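Local structure of ATP-dependent kinase YFH7 (Saccharomyces cerevisiae, 2GA8) at residues T130-I134 with G163-S167; G185-F190 with L268-Y272. The protein is an ATP-dependent kinase of yeast, built on a P-loop core, that could take part in assembly of the endoplasmic reticulum membrane. All blocks are in the same frame, centred on the assembly; numbering follows the deposited sequence.

Contact 1: T130-I134 with G163-S167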
loop_
_atom_site.group_PDB
_atom_site.type_symbol
_atom_site.label_atom_id
_atom_site.label_comp_id
_atom_site.label_asym_id
_atom_site.label_seq_id
_atom_site.Cartn_x
_atom_site.Cartn_y
_atom_site.Cartn_z
ATOM N N THR A 130 -14.023 2.943 9.710
ATOM C CA THR A 130 -14.270 3.427 8.357
ATOM C C THR A 130 -13.186 4.305 7.745
ATOM O O THR A 130 -13.068 4.374 6.521
ATOM C CB THR A 130 -15.609 4.187 8.278
ATOM O OG1 THR A 130 -15.567 5.320 9.148
ATOM C CG2 THR A 130 -16.752 3.278 8.685
ATOM N N ALA A 131 -12.394 4.971 8.581
ATOM C CA ALA A 131 -11.340 5.851 8.081
ATOM C C ALA A 131 -10.288 5.120 7.247
ATOM O O ALA A 131 -9.657 5.718 6.379
ATOM C CB ALA A 131 -10.669 6.577 9.242
ATOM N N ASN A 132 -10.089 3.832 7.513
ATOM C CA ASN A 132 -9.105 3.053 6.761
ATOM C C ASN A 132 -9.792 1.977 5.929
ATOM O O ASN A 132 -9.173 0.988 5.541
ATOM C CB ASN A 132 -8.113 2.385 7.717
ATOM C CG ASN A 132 -7.456 3.374 8.658
ATOM O OD1 ASN A 132 -7.534 3.233 9.875
ATOM N ND2 ASN A 132 -6.798 4.378 8.095
ATOM N N ALA A 133 -11.076 2.170 5.658
ATOM C CA ALA A 133 -11.835 1.193 4.893
ATOM C C ALA A 133 -11.331 0.980 3.470
ATOM O O ALA A 133 -10.860 1.910 2.810
ATOM C CB ALA A 133 -13.316 1.598 4.851
ATOM N N ILE A 134 -11.429 -0.268 3.027
ATOM C CA ILE A 134 -11.081 -0.669 1.667
ATOM C C ILE A 134 -12.463 -0.845 1.045
ATOM O O ILE A 134 -13.356 -1.399 1.686
ATOM C CB ILE A 134 -10.351 -2.029 1.641
ATOM C CG1 ILE A 134 -8.977 -1.893 2.302
ATOM C CG2 ILE A 134 -10.229 -2.533 0.200
ATOM C CD1 ILE A 134 -8.334 -3.227 2.644
ATOM N N GLY A 163 -2.390 5.780 3.909
ATOM C CA GLY A 163 -3.832 5.788 4.027
ATOM C C GLY A 163 -4.345 4.889 5.131
ATOM O O GLY A 163 -5.516 4.954 5.504
ATOM N N PHE A 164 -3.471 4.046 5.667
ATOM C CA PHE A 164 -3.872 3.136 6.728
ATOM C C PHE A 164 -3.476 3.640 8.105
ATOM O O PHE A 164 -3.579 2.926 9.102
ATOM C CB PHE A 164 -3.298 1.751 6.445
ATOM C CG PHE A 164 -3.999 1.052 5.321
ATOM C CD1 PHE A 164 -5.068 0.199 5.582
ATOM C CD2 PHE A 164 -3.654 1.310 3.995
ATOM C CE1 PHE A 164 -5.789 -0.385 4.541
ATOM C CE2 PHE A 164 -4.369 0.731 2.947
ATOM C CZ PHE A 164 -5.438 -0.117 3.222
ATOM N N HIS A 165 -3.030 4.887 8.152
ATOM C CA HIS A 165 -2.661 5.497 9.417
ATOM C C HIS A 165 -3.965 5.597 10.211
ATOM O O HIS A 165 -5.001 5.979 9.663
ATOM C CB HIS A 165 -2.094 6.898 9.171
ATOM C CG HIS A 165 -1.225 7.402 10.277
ATOM N ND1 HIS A 165 0.047 6.921 10.502
ATOM C CD2 HIS A 165 -1.448 8.335 11.231
ATOM C CE1 HIS A 165 0.569 7.536 11.548
ATOM N NE2 HIS A 165 -0.318 8.399 12.009
ATOM N N LEU A 166 -3.934 5.238 11.487
ATOM C CA LEU A 166 -5.144 5.329 12.293
ATOM C C LEU A 166 -5.518 6.804 12.414
ATOM O O LEU A 166 -4.640 7.669 12.471
ATOM C CB LEU A 166 -4.908 4.719 13.675
ATOM C CG LEU A 166 -4.667 3.208 13.653
ATOM C CD1 LEU A 166 -4.272 2.717 15.039
ATOM C CD2 LEU A 166 -5.926 2.511 13.157
ATOM N N SER A 167 -6.816 7.091 12.436
ATOM C CA SER A 167 -7.275 8.470 12.538
ATOM C C SER A 167 -6.918 9.057 13.892
ATOM O O SER A 167 -6.690 8.331 14.862
ATOM C CB SER A 167 -8.790 8.554 12.339
ATOM O OG SER A 167 -9.476 7.956 13.423
HETATM O O HOH W 1 -8.561 4.943 11.727
#

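Contact 2: G185-F190 with L268-Y272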
loop_
_atom_site.group_PDB
_atom_site.type_symbol
_atom_site.label_atom_id
_atom_site.label_comp_id
_atom_site.label_asym_id
_atom_site.label_seq_id
_atom_site.Cartn_x
_atom_site.Cartn_y
_atom_site.Cartn_z
ATOM N N GLY A 185 3.078 7.301 13.911
ATOM C CA GLY A 185 4.000 6.940 12.854
ATOM C C GLY A 185 4.678 5.634 13.219
ATOM O O GLY A 185 5.403 5.054 12.418
ATOM N N SER A 186 4.456 5.179 14.449
ATOM C CA SER A 186 5.035 3.918 14.897
ATOM C C SER A 186 4.190 2.820 14.269
ATOM O O SER A 186 3.074 3.074 13.814
ATOM C CB SER A 186 4.970 3.799 16.421
ATOM O OG SER A 186 3.634 3.631 16.858
ATOM N N PRO A 187 4.708 1.585 14.237
ATOM C CA PRO A 187 3.975 0.460 13.655
ATOM C C PRO A 187 2.584 0.278 14.260
ATOM O O PRO A 187 1.656 -0.144 13.579
ATOM C CB PRO A 187 4.884 -0.730 13.950
ATOM C CG PRO A 187 6.248 -0.122 13.925
ATOM C CD PRO A 187 6.051 1.165 14.679
ATOM N N SER A 188 2.448 0.603 15.542
ATOM C CA SER A 188 1.176 0.446 16.233
ATOM C C SER A 188 0.150 1.542 15.970
ATOM O O SER A 188 -0.966 1.474 16.490
ATOM C CB SER A 188 1.410 0.325 17.745
ATOM O OG SER A 188 1.952 1.523 18.270
ATOM N N THR A 189 0.508 2.543 15.167
ATOM C CA THR A 189 -0.429 3.627 14.871
ATOM C C THR A 189 -1.029 3.530 13.468
ATOM O O THR A 189 -1.530 4.514 12.929
ATOM C CB THR A 189 0.222 5.032 15.053
ATOM O OG1 THR A 189 1.360 5.163 14.198
ATOM C CG2 THR A 189 0.639 5.238 16.500
ATOM N N PHE A 190 -0.984 2.331 12.893
ATOM C CA PHE A 190 -1.539 2.063 11.561
ATOM C C PHE A 190 -2.482 0.876 11.699
ATOM O O PHE A 190 -2.269 0.008 12.553
ATOM C CB PHE A 190 -0.444 1.651 10.576
ATOM C CG PHE A 190 0.452 2.765 10.143
ATOM C CD1 PHE A 190 0.188 3.472 8.973
ATOM C CD2 PHE A 190 1.587 3.086 10.882
ATOM C CE1 PHE A 190 1.045 4.478 8.542
ATOM C CE2 PHE A 190 2.451 4.091 10.462
ATOM C CZ PHE A 190 2.183 4.789 9.289
ATOM N N LEU A 268 6.687 2.295 5.421
ATOM C CA LEU A 268 7.682 2.087 6.462
ATOM C C LEU A 268 7.805 0.654 6.967
ATOM O O LEU A 268 8.909 0.159 7.202
ATOM C CB LEU A 268 7.340 2.953 7.674
ATOM C CG LEU A 268 7.272 4.474 7.551
ATOM C CD1 LEU A 268 6.525 5.036 8.758
ATOM C CD2 LEU A 268 8.681 5.048 7.464
ATOM N N TYR A 269 6.663 -0.005 7.115
ATOM C CA TYR A 269 6.636 -1.328 7.723
ATOM C C TYR A 269 6.283 -2.558 6.906
ATOM O O TYR A 269 5.922 -3.597 7.473
ATOM C CB TYR A 269 5.725 -1.227 8.952
ATOM C CG TYR A 269 6.110 -0.055 9.840
ATOM C CD1 TYR A 269 7.408 0.058 10.339
ATOM C CD2 TYR A 269 5.199 0.957 10.140
ATOM C CE1 TYR A 269 7.795 1.150 11.110
ATOM C CE2 TYR A 269 5.580 2.064 10.921
ATOM C CZ TYR A 269 6.883 2.145 11.397
ATOM O OH TYR A 269 7.287 3.224 12.152
ATOM N N LEU A 270 6.426 -2.477 5.587
ATOM C CA LEU A 270 6.087 -3.613 4.742
ATOM C C LEU A 270 7.005 -4.814 4.928
ATOM O O LEU A 270 6.678 -5.907 4.474
ATOM C CB LEU A 270 6.083 -3.197 3.271
ATOM C CG LEU A 270 5.221 -1.963 2.992
ATOM C CD1 LEU A 270 5.214 -1.664 1.499
ATOM C CD2 LEU A 270 3.811 -2.203 3.504
ATOM N N LEU A 271 8.143 -4.608 5.592
ATOM C CA LEU A 271 9.108 -5.681 5.844
ATOM C C LEU A 271 9.461 -5.728 7.332
ATOM O O LEU A 271 10.565 -6.124 7.710
ATOM C CB LEU A 271 10.383 -5.448 5.022
ATOM C CG LEU A 271 10.241 -5.554 3.499
ATOM C CD1 LEU A 271 11.535 -5.108 2.837
ATOM C CD2 LEU A 271 9.893 -6.996 3.111
ATOM N N TYR A 272 8.498 -5.340 8.163
ATOM C CA TYR A 272 8.662 -5.285 9.618
ATOM C C TYR A 272 8.294 -6.645 10.222
ATOM O O TYR A 272 7.209 -7.160 9.967
ATOM C CB TYR A 272 7.757 -4.178 10.158
ATOM C CG TYR A 272 8.152 -3.634 11.501
ATOM C CD1 TYR A 272 9.234 -2.760 11.632
ATOM C CD2 TYR A 272 7.431 -3.971 12.644
ATOM C CE1 TYR A 272 9.581 -2.230 12.874
ATOM C CE2 TYR A 272 7.772 -3.451 13.886
ATOM C CZ TYR A 272 8.846 -2.579 13.992
ATOM O OH TYR A 272 9.172 -2.049 15.217
#

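Contact 1: T130-I134 with G163-S167
The side-chain nitrogen ND2 of Asn132 is gripped by two backbone carbonyls of the 163-167 loop, each taking one of its N-H bonds. Asn132 ND2 donates to His165 O over 2.9 Å in a fairly straight bond (N-H...O 162°), reaching this oxygen from above its carbonyl plane rather than along a lone pair. The second bond, from Asn132 ND2 to Gly163 O, is also 2.9 Å long but more bent (143°), the donor lying somewhat tilted from the carbonyl plane. Asn132 has CG anti to its own carbonyl carbon (chi1 -54°), which carries the amide across to the turn at Gly163-His165. Its other end is engaged too: a water donates to Asn132 OD1 at 2.7 Å and accepts from the backbone N of Ser167 at 2.9 Å. With both N-H bonds and OD1 occupied, the rotation of this buried amide is fixed. Leu166 CD2 lies 3.7 Å from Asn132 OD1, the two side chains crossing at about a right angle.

Apolar contacts extend the interface on both sides of the amide along 130-134. Ile134 CG1 meets the Phe164 ring at its edge, near the ring plane, 4.1 Å from CZ; Asn194 and Leu198 of helix 192-206 touch both side chains. Beyond the water, Ala131 CB packs on Ser167 CB at 4.1 Å. Ser167, the N-cap of helix 168-171, turns its OG to the backbone N of Cys170. The arrangement is a buried asparagine bridging two loops: the connection between antiparallel strands 123-125 and 134-136 of the mixed sheet is fastened to the loop that follows strand 156-160, an outermost strand of the parallel sheet in the P-loop core.

Contact 2: G185-F190 with L268-Y272
Pro187 CG is wedged against two tyrosine rings, forming a pair of CH-pi contacts. It sits over one face of Tyr269, 3.5 Å from the ring centroid, and over a face of Tyr272, 3.9 Å from that centroid. The tyrosines are the first and last residues of a type I beta turn that follows strand 262-267 of the parallel sheet in this P-loop kinase core. Tyr272 sets its CG opposite the backbone N (chi1 -158°), and this brings its ring to Pro187, while its hydroxyl bonds to Asp336. Leu268 CB covers the opposite face of Tyr269, so this ring is sandwiched. At its edge, Phe190 CE2 comes within 3.8 Å of Tyr269 CE2, the planes inclined at 76°. On the polar edge, Tyr269 OH donates to Gly185 O at 2.6 Å, in the carbonyl plane and on a lone pair. Replacing Tyr269 with alanine is likely to strip Pro187 CG of one aromatic face and leave Gly185 O without its phenolic donor. Within the 185-190 loop, Thr189 OG1 accepts from Gly185 N at 2.8 Å and donates to Ser186 O.

How the contacts relate
Both segments of contact 1 precede those of contact 2 in the sequence, and the centres of the two contacts lie 14 Å apart. They adjoin directly through loops 163-167 and 185-190: Leu166 N probably hydrogen-bonds to Thr189 O at 2.9 Å, and the His165 ring meets Phe190 edge-to-face. The loops 163-167 and 268-272 follow strands 156-160 and 262-267, neighbours in the parallel sheet, while 185-190 leads into helix 192-206, which packs on contact 1. The mixed sheet, the core sheet and this helix are thus linked through one buried chain of loops. Leu268 touches Pro33, which by similarity belongs to the ATP-binding loop, placing contact 2 nearer the probable nucleotide site.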